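Local coordinates for aldehyde dehydrogenase 12 (Zea mays, PDB 6D97), which oxidises L-glutamate gamma-semialdehyde with NAD+, the last step of proline breakdown in plants, as a member of the aldehyde dehydrogenase family, at residues Tyr142-Ala147 against Tyr321-Gln326; Leu213-Lys218 against Glu518-Val523; Val312-Asp317 against Ser353-Leu358. All coordinates share one frame; numbering follows the deposited sequence.

Interaction 1: residues Tyr142-Ala147 against Tyr321-Gln326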
loop_
_atom_site.group_PDB
_atom_site.type_symbol
_atom_site.label_atom_id
_atom_site.label_comp_id
_atom_site.label_asym_id
_atom_site.label_seq_id
_atom_site.Cartn_x
_atom_site.Cartn_y
_atom_site.Cartn_z
ATOM N N TYR A 142 -8.458 -21.781 32.407
ATOM C CA TYR A 142 -9.157 -20.500 32.442
ATOM C C TYR A 142 -8.396 -19.428 31.672
ATOM O O TYR A 142 -9.006 -18.592 30.998
ATOM C CB TYR A 142 -9.381 -20.055 33.886
ATOM C CG TYR A 142 -10.121 -18.739 34.009
ATOM C CD1 TYR A 142 -11.503 -18.687 33.890
ATOM C CD2 TYR A 142 -9.440 -17.550 34.237
ATOM C CE1 TYR A 142 -12.186 -17.491 34.001
ATOM C CE2 TYR A 142 -10.117 -16.349 34.350
ATOM C CZ TYR A 142 -11.487 -16.325 34.232
ATOM O OH TYR A 142 -12.151 -15.126 34.348
ATOM N N GLN A 143 -7.064 -19.435 31.760
ATOM C CA GLN A 143 -6.282 -18.419 31.066
ATOM C C GLN A 143 -6.310 -18.629 29.556
ATOM O O GLN A 143 -6.328 -17.658 28.790
ATOM C CB GLN A 143 -4.847 -18.412 31.591
ATOM C CG GLN A 143 -4.710 -17.818 32.988
ATOM C CD GLN A 143 -3.267 -17.709 33.442
ATOM O OE1 GLN A 143 -2.873 -18.312 34.441
ATOM N NE2 GLN A 143 -2.471 -16.934 32.710
ATOM N N GLN A 144 -6.311 -19.889 29.110
ATOM C CA GLN A 144 -6.441 -20.160 27.680
ATOM C C GLN A 144 -7.797 -19.702 27.157
ATOM O O GLN A 144 -7.884 -19.113 26.073
ATOM C CB GLN A 144 -6.237 -21.647 27.397
ATOM C CG GLN A 144 -4.809 -22.134 27.563
ATOM C CD GLN A 144 -3.888 -21.632 26.468
ATOM O OE1 GLN A 144 -4.303 -21.452 25.323
ATOM N NE2 GLN A 144 -2.629 -21.397 26.819
ATOM N N ALA A 145 -8.869 -19.969 27.912
ATOM C CA ALA A 145 -10.195 -19.500 27.519
ATOM C C ALA A 145 -10.276 -17.980 27.554
ATOM O O ALA A 145 -10.921 -17.366 26.695
ATOM C CB ALA A 145 -11.261 -20.109 28.429
ATOM N N LEU A 146 -9.640 -17.358 28.548
ATOM C CA LEU A 146 -9.609 -15.901 28.607
ATOM C C LEU A 146 -8.861 -15.325 27.412
ATOM O O LEU A 146 -9.273 -14.304 26.848
ATOM C CB LEU A 146 -8.961 -15.445 29.915
ATOM C CG LEU A 146 -8.975 -13.945 30.209
ATOM C CD1 LEU A 146 -10.397 -13.490 30.479
ATOM C CD2 LEU A 146 -8.079 -13.616 31.392
ATOM N N ALA A 147 -7.764 -15.971 27.008
ATOM C CA ALA A 147 -6.993 -15.483 25.867
ATOM C C ALA A 147 -7.845 -15.440 24.609
ATOM O O ALA A 147 -7.672 -14.557 23.760
ATOM C CB ALA A 147 -5.761 -16.359 25.643
ATOM N N TYR A 321 1.020 -28.789 24.630
ATOM C CA TYR A 321 0.094 -29.363 25.595
ATOM C C TYR A 321 -0.957 -28.418 26.157
ATOM O O TYR A 321 -1.889 -28.904 26.807
ATOM C CB TYR A 321 0.879 -29.984 26.757
ATOM C CG TYR A 321 1.790 -31.086 26.284
ATOM C CD1 TYR A 321 1.321 -32.064 25.414
ATOM C CD2 TYR A 321 3.120 -31.134 26.682
ATOM C CE1 TYR A 321 2.146 -33.070 24.968
ATOM C CE2 TYR A 321 3.956 -32.136 26.240
ATOM C CZ TYR A 321 3.463 -33.102 25.384
ATOM O OH TYR A 321 4.288 -34.105 24.936
ATOM N N ALA A 322 -0.849 -27.107 25.947
ATOM C CA ALA A 322 -1.958 -26.228 26.292
ATOM C C ALA A 322 -3.204 -26.669 25.537
ATOM O O ALA A 322 -3.126 -27.094 24.381
ATOM C CB ALA A 322 -1.626 -24.772 25.968
ATOM N N CYS A 323 -4.353 -26.595 26.208
ATOM C CA CYS A 323 -5.614 -27.128 25.696
ATOM C C CYS A 323 -5.514 -28.611 25.362
ATOM O O CYS A 323 -6.275 -29.106 24.526
ATOM C CB CYS A 323 -6.096 -26.351 24.464
ATOM S SG CYS A 323 -6.182 -24.560 24.702
ATOM N N SER A 324 -4.575 -29.323 25.992
ATOM C CA SER A 324 -4.303 -30.730 25.685
ATOM C C SER A 324 -4.015 -30.921 24.199
ATOM O O SER A 324 -4.475 -31.876 23.572
ATOM C CB SER A 324 -5.457 -31.625 26.142
ATOM O OG SER A 324 -5.931 -31.233 27.418
ATOM N N GLY A 325 -3.264 -29.982 23.626
ATOM C CA GLY A 325 -2.857 -30.051 22.237
ATOM C C GLY A 325 -3.944 -29.771 21.225
ATOM O O GLY A 325 -3.682 -29.868 20.020
ATOM N N GLN A 326 -5.150 -29.415 21.665
ATOM C CA GLN A 326 -6.270 -29.210 20.748
ATOM C C GLN A 326 -6.236 -27.799 20.154
ATOM O O GLN A 326 -7.154 -26.994 20.305
ATOM C CB GLN A 326 -7.583 -29.497 21.461
ATOM C CG GLN A 326 -7.712 -30.948 21.905
ATOM C CD GLN A 326 -8.922 -31.184 22.773
ATOM O OE1 GLN A 326 -9.904 -31.786 22.338
ATOM N NE2 GLN A 326 -8.861 -30.705 24.012
#
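Q144 lays its terminal amide against A322 and C323, the two residues that follow helix 309-321. The nitrogen half of the amide abuts the A322 methyl, with Q144 NE2 3.6 Å from A322 CB. The oxygen half lies beside the thiol, Q144 OE1 being 3.7 Å from C323 SG. The chain between backbone and amide is bent: CG lies beside the backbone N (chi1 -71°), and a second bend at chi2 brings the amide onto both residues. A322 points its methyl at the helix, whereas C323 leaves the backbone at an angle to it, its SG 4.0 Å from Q144 CB and CG. No hydrogen bond joins the two segments, and the polar ends of Q144 are engaged elsewhere. OE1 accepts from K327 NZ, farther along the same loop, and NE2 is hydrogen-bonded to T547 OG1 of a neighbouring subunit, which also packs on A322. The glutamine amide is thus fixed at both ends while its two halves touch a methyl and a thiol. Behind the contact the loop is braced from within. C323, S324 and G325 all have positive phi, and the turn closes with G325 N bonded to A322 O at 3.0 Å. The carbonyl O of C323 receives two donors on opposite faces of its plane: the backbone N of Q326 and, at 3.1 Å in a nearly straight bond (167°), Q326 NE2. Q326 OE1 in turn accepts from L367 N, which helps to fix this side chain. The sequence of the loop, with its G-Q-K-C continuation, matches the cysteine signature of aldehyde dehydrogenases, so helix 142-157 packs on the turn that leads to the family's probable catalytic cysteine.

Interaction 2: residues Leu213-Lys218 against Glu518-Val523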
loop_
_atom_site.group_PDB
_atom_site.type_symbol
_atom_site.label_atom_id
_atom_site.label_comp_id
_atom_site.label_asym_id
_atom_site.label_seq_id
_atom_site.Cartn_x
_atom_site.Cartn_y
_atom_site.Cartn_z
ATOM N N LEU A 213 -19.113 -9.773 7.356
ATOM C CA LEU A 213 -20.053 -8.659 7.411
ATOM C C LEU A 213 -19.392 -7.350 7.001
ATOM O O LEU A 213 -20.005 -6.534 6.300
ATOM C CB LEU A 213 -20.646 -8.537 8.814
ATOM C CG LEU A 213 -21.657 -9.613 9.211
ATOM C CD1 LEU A 213 -21.959 -9.542 10.705
ATOM C CD2 LEU A 213 -22.924 -9.462 8.396
ATOM N N TYR A 214 -18.141 -7.135 7.423
ATOM C CA TYR A 214 -17.452 -5.882 7.122
ATOM C C TYR A 214 -17.415 -5.609 5.623
ATOM O O TYR A 214 -17.670 -4.482 5.182
ATOM C CB TYR A 214 -16.024 -5.910 7.668
ATOM C CG TYR A 214 -15.883 -5.894 9.173
ATOM C CD1 TYR A 214 -16.893 -5.391 9.984
ATOM C CD2 TYR A 214 -14.729 -6.378 9.781
ATOM C CE1 TYR A 214 -16.759 -5.374 11.361
ATOM C CE2 TYR A 214 -14.585 -6.372 11.153
ATOM C CZ TYR A 214 -15.600 -5.867 11.941
ATOM O OH TYR A 214 -15.451 -5.858 13.312
ATOM N N MET A 215 -17.091 -6.627 4.825
ATOM C CA MET A 215 -16.897 -6.421 3.396
ATOM C C MET A 215 -18.204 -6.368 2.619
ATOM O O MET A 215 -18.174 -6.105 1.412
ATOM C CB MET A 215 -16.002 -7.520 2.820
ATOM C CG MET A 215 -14.649 -7.621 3.504
ATOM S SD MET A 215 -13.832 -6.021 3.683
ATOM C CE MET A 215 -13.565 -5.572 1.970
ATOM N N GLY A 216 -19.334 -6.610 3.268
ATOM C CA GLY A 216 -20.625 -6.506 2.635
ATOM C C GLY A 216 -21.325 -7.817 2.319
ATOM O O GLY A 216 -22.282 -7.806 1.532
ATOM N N ASN A 217 -20.888 -8.930 2.895
ATOM C CA ASN A 217 -21.531 -10.213 2.661
ATOM C C ASN A 217 -22.665 -10.436 3.657
ATOM O O ASN A 217 -22.772 -9.756 4.682
ATOM C CB ASN A 217 -20.516 -11.353 2.767
ATOM C CG ASN A 217 -19.304 -11.143 1.878
ATOM O OD1 ASN A 217 -19.361 -11.372 0.671
ATOM N ND2 ASN A 217 -18.199 -10.709 2.475
ATOM N N LYS A 218 -23.528 -11.399 3.333
ATOM C CA LYS A 218 -24.509 -11.903 4.288
ATOM C C LYS A 218 -24.163 -13.347 4.611
ATOM O O LYS A 218 -24.373 -14.235 3.769
ATOM C CB LYS A 218 -25.937 -11.799 3.751
ATOM C CG LYS A 218 -26.958 -12.474 4.649
ATOM C CD LYS A 218 -28.377 -12.093 4.307
ATOM C CE LYS A 218 -29.339 -12.759 5.279
ATOM N NZ LYS A 218 -30.748 -12.329 5.061
ATOM N N GLU A 518 -5.714 -7.552 6.000
ATOM C CA GLU A 518 -5.418 -8.301 4.783
ATOM C C GLU A 518 -6.185 -9.613 4.745
ATOM O O GLU A 518 -6.740 -9.982 3.703
ATOM C CB GLU A 518 -3.916 -8.561 4.670
ATOM C CG GLU A 518 -3.087 -7.299 4.530
ATOM C CD GLU A 518 -2.855 -6.608 5.860
ATOM O OE1 GLU A 518 -3.041 -7.267 6.906
ATOM O OE2 GLU A 518 -2.496 -5.411 5.859
ATOM N N ALA A 519 -6.225 -10.329 5.872
ATOM C CA ALA A 519 -6.955 -11.591 5.933
ATOM C C ALA A 519 -8.431 -11.387 5.626
ATOM O O ALA A 519 -9.036 -12.175 4.890
ATOM C CB ALA A 519 -6.776 -12.228 7.310
ATOM N N ILE A 520 -9.026 -10.330 6.176
ATOM C CA ILE A 520 -10.438 -10.056 5.928
ATOM C C ILE A 520 -10.670 -9.751 4.454
ATOM O O ILE A 520 -11.610 -10.265 3.836
ATOM C CB ILE A 520 -10.920 -8.905 6.823
ATOM C CG1 ILE A 520 -10.885 -9.338 8.286
ATOM C CG2 ILE A 520 -12.315 -8.465 6.411
ATOM C CD1 ILE A 520 -11.212 -8.213 9.250
ATOM N N LYS A 521 -9.810 -8.915 3.866
ATOM C CA LYS A 521 -9.993 -8.531 2.470
ATOM C C LYS A 521 -9.765 -9.709 1.530
ATOM O O LYS A 521 -10.499 -9.872 0.549
ATOM C CB LYS A 521 -9.065 -7.370 2.117
ATOM C CG LYS A 521 -9.447 -6.049 2.764
ATOM C CD LYS A 521 -8.486 -4.936 2.362
ATOM C CE LYS A 521 -7.470 -4.640 3.448
ATOM N NZ LYS A 521 -6.299 -3.863 2.937
ATOM N N LEU A 522 -8.763 -10.547 1.812
ATOM C CA LEU A 522 -8.509 -11.706 0.959
ATOM C C LEU A 522 -9.664 -12.697 1.017
ATOM O O LEU A 522 -10.115 -13.208 -0.017
ATOM C CB LEU A 522 -7.205 -12.387 1.373
ATOM C CG LEU A 522 -7.042 -13.830 0.890
ATOM C CD1 LEU A 522 -6.638 -13.844 -0.580
ATOM C CD2 LEU A 522 -6.046 -14.596 1.745
ATOM N N VAL A 523 -10.169 -12.968 2.218
ATOM C CA VAL A 523 -11.139 -14.041 2.393
ATOM C C VAL A 523 -12.538 -13.600 1.981
ATOM O O VAL A 523 -13.298 -14.383 1.403
ATOM C CB VAL A 523 -11.102 -14.534 3.853
ATOM C CG1 VAL A 523 -12.260 -15.465 4.134
ATOM C CG2 VAL A 523 -9.785 -15.242 4.135
#
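M215 and K521 bring the two backbones to their closest approach, with 7.3 Å between their CA atoms, where the C-terminal end of helix 203-214 meets helix 517-524. The first segment leaves its helix in a Schellman motif, with positive phi at G216 and two bonds returning to the final turn; G216 N lies 3.1 Å from L213 O. N217 follows and continues into strand 218-223, whereas residues 518-523 are helical throughout. From this helix end M215 and Y214 both point toward the second helix, and I520 points back toward them. The two branches of I520 divide the work. Its CG2, anti to the backbone N, meets M215, lying 3.8 Å from M215 CG and 4.0 Å from M215 SD. Its CD1, at the end of the other branch, comes to the edge of the Y214 ring near the ring plane, 4.0 Å from Y214 CD2. Bends at chi2 and chi3 curl M215 so that its terminal methyl reaches the chain of K521, with M215 CE 4.2 Å from K521 CG, while the lysine's end leads away. L167 of helix 163-167 touches Y214, M215 and I520, and F159 meets the Y214 ring with planes about 40° apart. The only polar side-chain group of the trio, Y214 OH, is hydrogen-bonded to S114 OG, and N217 ND2 links the two helix ends by bonding to both A212 O and W524 O. Between the segments themselves there is neither a hydrogen bond nor a salt bridge. Their union therefore rests on the shape of a branched aliphatic, a flexible thioether and an aromatic edge, apolar packing that joins the beta-alpha-beta crossover of the Rossmann-type NAD domain to the C-terminal helix.

Interaction 3: residues Val312-Asp317 against Ser353-Leu358; sequences VAWVCD and SERRKL
D317 and R356 pair in a buried salt bridge within the alpha/beta domain, where helix 309-321, the connecting helix of a beta-alpha-beta crossover between the parallel strands 298-302 and 331-337, faces the end of helix 345-354. The D317 carboxylate is thrown out from its helix with CG anti to the backbone N (chi1 174°). R356 comes from the opposite direction on a chain extended from CG to NE and offers NE and NH2 side-on. NH2 lies 2.7 Å from D317 OD2, which it meets from above the carboxylate plane. NE is shared between the two oxygens, bonding to D317 OD1 at 3.1 Å with the straightest of the three bonds (156°) and to D317 OD2 at 2.9 Å. The two flat groups are twisted by 40°, so this is not a coplanar fork, although the acceptors stay near the guanidinium plane. R356 NH1 is used as well, by T362 O and by T547 O of a neighbouring subunit. A leucine in place of R356 would probably leave the buried D317 carboxylate without this charged mate and take the NH1 donor from T362 O and from T547 O of the neighbouring subunit. R355 starts from a different chi1, its CG between backbone N and carbonyl carbon, and runs beside R356. Its guanidinium approaches the edge of the W314 indole, R355 NH2 lying 4.4 Å from W314 CD1, while NH2 also bonds to P544 O of the neighbouring subunit. Rather than touching D317, R355 reaches it through two waters lying in its guanidinium plane. One accepts from R355 NE at 2.8 Å and the other from R355 NH2 at 2.9 Å, and both lie within hydrogen-bonding distance of the same oxygen, D317 OD2.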
loop_
_atom_site.group_PDB
_atom_site.type_symbol
_atom_site.label_atom_id
_atom_site.label_comp_id
_atom_site.label_asym_id
_atom_site.label_seq_id
_atom_site.Cartn_x
_atom_site.Cartn_y
_atom_site.Cartn_z
ATOM N N VAL A 312 12.858 -21.934 26.478
ATOM C CA VAL A 312 12.519 -22.789 25.344
ATOM C C VAL A 312 11.695 -23.986 25.804
ATOM O O VAL A 312 10.743 -24.398 25.131
ATOM C CB VAL A 312 13.797 -23.229 24.606
ATOM C CG1 VAL A 312 13.468 -24.248 23.525
ATOM C CG2 VAL A 312 14.495 -22.018 24.007
ATOM N N ALA A 313 12.040 -24.557 26.959
ATOM C CA ALA A 313 11.289 -25.699 27.468
ATOM C C ALA A 313 9.851 -25.308 27.783
ATOM O O ALA A 313 8.911 -26.036 27.448
ATOM C CB ALA A 313 11.979 -26.278 28.703
ATOM N N TRP A 314 9.666 -24.152 28.423
ATOM C CA TRP A 314 8.324 -23.685 28.755
ATOM C C TRP A 314 7.476 -23.519 27.503
ATOM O O TRP A 314 6.307 -23.924 27.470
ATOM C CB TRP A 314 8.413 -22.371 29.528
ATOM C CG TRP A 314 7.114 -21.644 29.685
ATOM C CD1 TRP A 314 6.063 -21.995 30.482
ATOM C CD2 TRP A 314 6.743 -20.418 29.046
ATOM N NE1 TRP A 314 5.055 -21.066 30.370
ATOM C CE2 TRP A 314 5.449 -20.088 29.494
ATOM C CE3 TRP A 314 7.380 -19.565 28.138
ATOM C CZ2 TRP A 314 4.780 -18.944 29.064
ATOM C CZ3 TRP A 314 6.715 -18.429 27.713
ATOM C CH2 TRP A 314 5.429 -18.130 28.175
ATOM N N VAL A 315 8.057 -22.939 26.452
ATOM C CA VAL A 315 7.315 -22.745 25.212
ATOM C C VAL A 315 6.986 -24.084 24.572
ATOM O O VAL A 315 5.902 -24.270 24.005
ATOM C CB VAL A 315 8.110 -21.839 24.257
ATOM C CG1 VAL A 315 7.394 -21.720 22.932
ATOM C CG2 VAL A 315 8.304 -20.477 24.881
ATOM N N CYS A 316 7.913 -25.041 24.659
ATOM C CA CYS A 316 7.647 -26.380 24.145
ATOM C C CYS A 316 6.465 -27.021 24.863
ATOM O O CYS A 316 5.609 -27.646 24.228
ATOM C CB CYS A 316 8.896 -27.251 24.280
ATOM S SG CYS A 316 10.124 -27.053 22.963
ATOM N N ASP A 317 6.394 -26.866 26.186
ATOM C CA ASP A 317 5.286 -27.452 26.935
ATOM C C ASP A 317 3.968 -26.763 26.605
ATOM O O ASP A 317 2.936 -27.426 26.451
ATOM C CB ASP A 317 5.567 -27.380 28.435
ATOM C CG ASP A 317 4.389 -27.853 29.271
ATOM O OD1 ASP A 317 4.175 -29.082 29.348
ATOM O OD2 ASP A 317 3.674 -26.996 29.836
ATOM N N SER A 353 5.445 -31.226 31.765
ATOM C CA SER A 353 4.239 -31.960 31.390
ATOM C C SER A 353 3.562 -32.591 32.603
ATOM O O SER A 353 2.341 -32.789 32.593
ATOM C CB SER A 353 4.569 -33.038 30.356
ATOM O OG SER A 353 5.293 -34.107 30.944
ATOM N N GLU A 354 4.326 -32.898 33.654
ATOM C CA GLU A 354 3.797 -33.636 34.796
ATOM C C GLU A 354 3.137 -32.747 35.839
ATOM O O GLU A 354 2.491 -33.275 36.750
ATOM C CB GLU A 354 4.908 -34.463 35.449
ATOM C CG GLU A 354 5.322 -35.662 34.610
ATOM C CD GLU A 354 6.724 -36.150 34.913
ATOM O OE1 GLU A 354 7.055 -37.284 34.499
ATOM O OE2 GLU A 354 7.495 -35.405 35.557
ATOM N N ARG A 355 3.281 -31.427 35.742
ATOM C CA ARG A 355 2.508 -30.531 36.589
ATOM C C ARG A 355 1.182 -30.133 35.954
ATOM O O ARG A 355 0.430 -29.359 36.554
ATOM C CB ARG A 355 3.323 -29.278 36.942
ATOM C CG ARG A 355 3.793 -28.479 35.755
ATOM C CD ARG A 355 4.273 -27.102 36.183
ATOM N NE ARG A 355 4.278 -26.161 35.063
ATOM C CZ ARG A 355 4.611 -24.878 35.156
ATOM N NH1 ARG A 355 4.969 -24.364 36.326
ATOM N NH2 ARG A 355 4.585 -24.107 34.075
ATOM N N ARG A 356 0.876 -30.646 34.764
ATOM C CA ARG A 356 -0.431 -30.440 34.159
ATOM C C ARG A 356 -1.439 -31.397 34.777
ATOM O O ARG A 356 -1.140 -32.572 35.006
ATOM C CB ARG A 356 -0.352 -30.642 32.647
ATOM C CG ARG A 356 0.682 -29.734 32.017
ATOM C CD ARG A 356 0.553 -29.637 30.503
ATOM N NE ARG A 356 1.180 -28.407 30.021
ATOM C CZ ARG A 356 0.515 -27.315 29.653
ATOM N NH1 ARG A 356 -0.812 -27.301 29.687
ATOM N NH2 ARG A 356 1.181 -26.238 29.249
ATOM N N LYS A 357 -2.633 -30.887 35.065
ATOM C CA LYS A 357 -3.611 -31.680 35.792
ATOM C C LYS A 357 -5.025 -31.302 35.375
ATOM O O LYS A 357 -5.280 -30.214 34.854
ATOM C CB LYS A 357 -3.448 -31.524 37.308
ATOM C CG LYS A 357 -3.286 -30.099 37.776
ATOM C CD LYS A 357 -2.054 -29.988 38.646
ATOM C CE LYS A 357 -2.016 -28.678 39.406
ATOM N NZ LYS A 357 -0.968 -28.729 40.461
ATOM N N LEU A 358 -5.945 -32.231 35.639
ATOM C CA LEU A 358 -7.331 -32.080 35.210
ATOM C C LEU A 358 -8.030 -30.940 35.941
ATOM O O LEU A 358 -8.873 -30.248 35.357
ATOM C CB LEU A 358 -8.079 -33.393 35.438
ATOM C CG LEU A 358 -9.497 -33.508 34.891
ATOM C CD1 LEU A 358 -9.453 -33.462 33.380
ATOM C CD2 LEU A 358 -10.148 -34.792 35.374
HETATM O O HOH W 1 3.278 -27.198 32.666
HETATM O O HOH W 2 4.102 -24.581 31.271
#

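Overall arrangement
From the N terminus, helix 142-157 opens the loop that interaction 1 closes at 321-326, joining it to the loop after helix 309-321. Residues 213-218 then open a longer loop, closed by interaction 2 at 518-523, so the two cross. Interaction 3, between helix 309-321 and the end of helix 345-354, also crosses interaction 1 and lies within the span of interaction 2. Interactions 1 and 3 touch where Y321 and A322 pack on R356, and both reach the same neighbouring subunit. Interaction 2, on the opposite side of the chain's centre, ties the NAD domain to the C-terminal helix, its centre about 28 Å from that of interaction 1 and 37 Å from that of interaction 3.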